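Local coordinates for malonyl CoA-acyl carrier protein transacylase (Bartonella henselae, PDB 3QAT) that probably transfers the malonyl group from malonyl-CoA to acyl carrier protein, supplying the malonyl extender unit for fatty acid biosynthesis, at residues A68-S73 / E101-C106. Sequence-based numbering, arbitrary orientation.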
loop_
_atom_site.group_PDB
_atom_site.type_symbol
_atom_site.label_atom_id
_atom_site.label_comp_id
_atom_site.label_asym_id
_atom_site.label_seq_id
_atom_site.Cartn_x
_atom_site.Cartn_y
_atom_site.Cartn_z
ATOM N N ALA A 68 -8.439 3.103 -7.101
ATOM C CA ALA A 68 -9.618 2.349 -6.574
ATOM C C ALA A 68 -9.470 1.921 -5.116
ATOM O O ALA A 68 -10.397 2.073 -4.322
ATOM C CB ALA A 68 -9.905 1.112 -7.423
ATOM N N LEU A 69 -8.308 1.378 -4.765
ATOM C CA LEU A 69 -8.087 0.946 -3.379
ATOM C C LEU A 69 -8.113 2.141 -2.437
ATOM O O LEU A 69 -8.647 2.041 -1.313
ATOM C CB LEU A 69 -6.765 0.167 -3.243
ATOM C CG LEU A 69 -6.923 -1.319 -3.656
ATOM C CD1 LEU A 69 -5.550 -1.960 -3.904
ATOM C CD2 LEU A 69 -7.684 -2.086 -2.568
ATOM N N MET A 70 -7.531 3.270 -2.872
ATOM C CA MET A 70 -7.563 4.471 -2.047
ATOM C C MET A 70 -9.017 4.912 -1.829
ATOM O O MET A 70 -9.391 5.261 -0.710
ATOM C CB MET A 70 -6.731 5.594 -2.698
ATOM C CG MET A 70 -6.695 6.937 -1.921
ATOM S SD MET A 70 -8.148 7.975 -2.298
ATOM C CE MET A 70 -7.928 8.284 -4.049
ATOM N N ALA A 71 -9.839 4.845 -2.881
ATOM C CA ALA A 71 -11.259 5.268 -2.760
ATOM C C ALA A 71 -11.967 4.420 -1.693
ATOM O O ALA A 71 -12.698 4.957 -0.875
ATOM C CB ALA A 71 -11.980 5.126 -4.089
ATOM N N VAL A 72 -11.758 3.102 -1.714
ATOM C CA VAL A 72 -12.406 2.250 -0.716
ATOM C C VAL A 72 -11.945 2.658 0.684
ATOM O O VAL A 72 -12.771 2.810 1.588
ATOM C CB VAL A 72 -12.118 0.770 -0.966
ATOM C CG1 VAL A 72 -12.726 -0.104 0.155
ATOM C CG2 VAL A 72 -12.679 0.368 -2.340
ATOM N N SER A 73 -10.638 2.856 0.868
ATOM C CA SER A 73 -10.125 3.265 2.174
ATOM C C SER A 73 -10.722 4.598 2.630
ATOM O O SER A 73 -11.161 4.744 3.783
ATOM C CB SER A 73 -8.594 3.358 2.180
ATOM O OG SER A 73 -7.986 2.081 2.158
ATOM N N GLU A 101 0.325 4.433 1.258
ATOM C CA GLU A 101 0.888 5.656 1.872
ATOM C C GLU A 101 0.075 6.892 1.454
ATOM O O GLU A 101 -0.110 7.822 2.255
ATOM C CB GLU A 101 2.351 5.858 1.481
ATOM C CG GLU A 101 3.257 4.699 1.832
ATOM C CD GLU A 101 4.696 5.154 2.109
ATOM O OE1 GLU A 101 5.469 5.489 1.151
ATOM O OE2 GLU A 101 5.040 5.170 3.287
ATOM N N TYR A 102 -0.425 6.896 0.216
ATOM C CA TYR A 102 -1.244 7.985 -0.277
ATOM C C TYR A 102 -2.601 7.998 0.379
ATOM O O TYR A 102 -3.095 9.051 0.763
ATOM C CB TYR A 102 -1.374 7.963 -1.820
ATOM C CG TYR A 102 -0.045 8.130 -2.520
ATOM C CD1 TYR A 102 0.346 9.382 -3.046
ATOM C CD2 TYR A 102 0.856 7.062 -2.607
ATOM C CE1 TYR A 102 1.589 9.567 -3.648
ATOM C CE2 TYR A 102 2.119 7.235 -3.233
ATOM C CZ TYR A 102 2.466 8.497 -3.733
ATOM O OH TYR A 102 3.688 8.683 -4.335
ATOM N N SER A 103 -3.202 6.811 0.541
ATOM C CA SER A 103 -4.458 6.734 1.291
ATOM C C SER A 103 -4.293 7.259 2.717
ATOM O O SER A 103 -5.131 8.001 3.207
ATOM C CB SER A 103 -4.941 5.289 1.358
ATOM O OG SER A 103 -4.948 4.734 0.042
ATOM N N ALA A 104 -3.197 6.867 3.347
ATOM C CA ALA A 104 -2.870 7.295 4.720
ATOM C C ALA A 104 -2.721 8.821 4.796
ATOM O O ALA A 104 -3.261 9.472 5.700
ATOM C CB ALA A 104 -1.602 6.601 5.148
ATOM N N LEU A 105 -2.009 9.390 3.831
ATOM C CA LEU A 105 -1.810 10.836 3.801
ATOM C C LEU A 105 -3.113 11.584 3.526
ATOM O O LEU A 105 -3.341 12.633 4.098
ATOM C CB LEU A 105 -0.693 11.219 2.822
ATOM C CG LEU A 105 0.730 10.815 3.258
ATOM C CD1 LEU A 105 1.737 10.947 2.122
ATOM C CD2 LEU A 105 1.202 11.669 4.485
ATOM N N CYS A 106 -3.984 11.045 2.667
ATOM C CA CYS A 106 -5.269 11.672 2.463
ATOM C C CYS A 106 -6.101 11.627 3.768
ATOM O O CYS A 106 -6.749 12.615 4.154
ATOM C CB CYS A 106 -5.991 10.979 1.283
ATOM S SG CYS A 106 -7.566 11.783 0.835
HETATM O O HOH W 1 -5.310 2.081 0.690
#
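Ser103 meets Met70 where helix 100-107 comes against helix 62-82, and the CA atoms of these two residues lie just 5.1 Å apart. So close an approach suits a side chain as small as serine. The hydroxyl lies beside its own backbone N (chi1 -51°), which lays OG over the backbone of the other helix, 3.4 Å from Met70 CA and equally close to CB and CG of that residue. Met70 is flexible and unbranched: with CG anti to the backbone N (chi1 179°), CG lies against Ser103 OG, and the bend at chi2 (-84°) turns SD away while the side chain packs on Leu113 and Leu120 of helix 113-129. The contacts of OG with Met70 are van der Waals contacts with carbon; the hydroxyl also hydrogen-bonds a water, 2.8 Å from Ser103 OG, between buried side chains. The same water donates to Ser73 OG at 3.1 Å, bridging the helices one turn further along 62-82, where CB of Ser73 also lies 4.2 Å from CB of Ser103. Ser73 OG is further hydrogen-bonded to Ile281 O, beyond the two helices. Helix 100-107 follows strand 93-96 through a GxSxG turn (Gly96, Ser98, Gly100) consistent with the nucleophile elbow of acyltransferases, and the Ser103 side chain touches that turn, which places the contact next to the probable elbow. Phe11 of strand 6-11 touches both serines. Further on, Cys106 packs on Thr116 of helix 113-129.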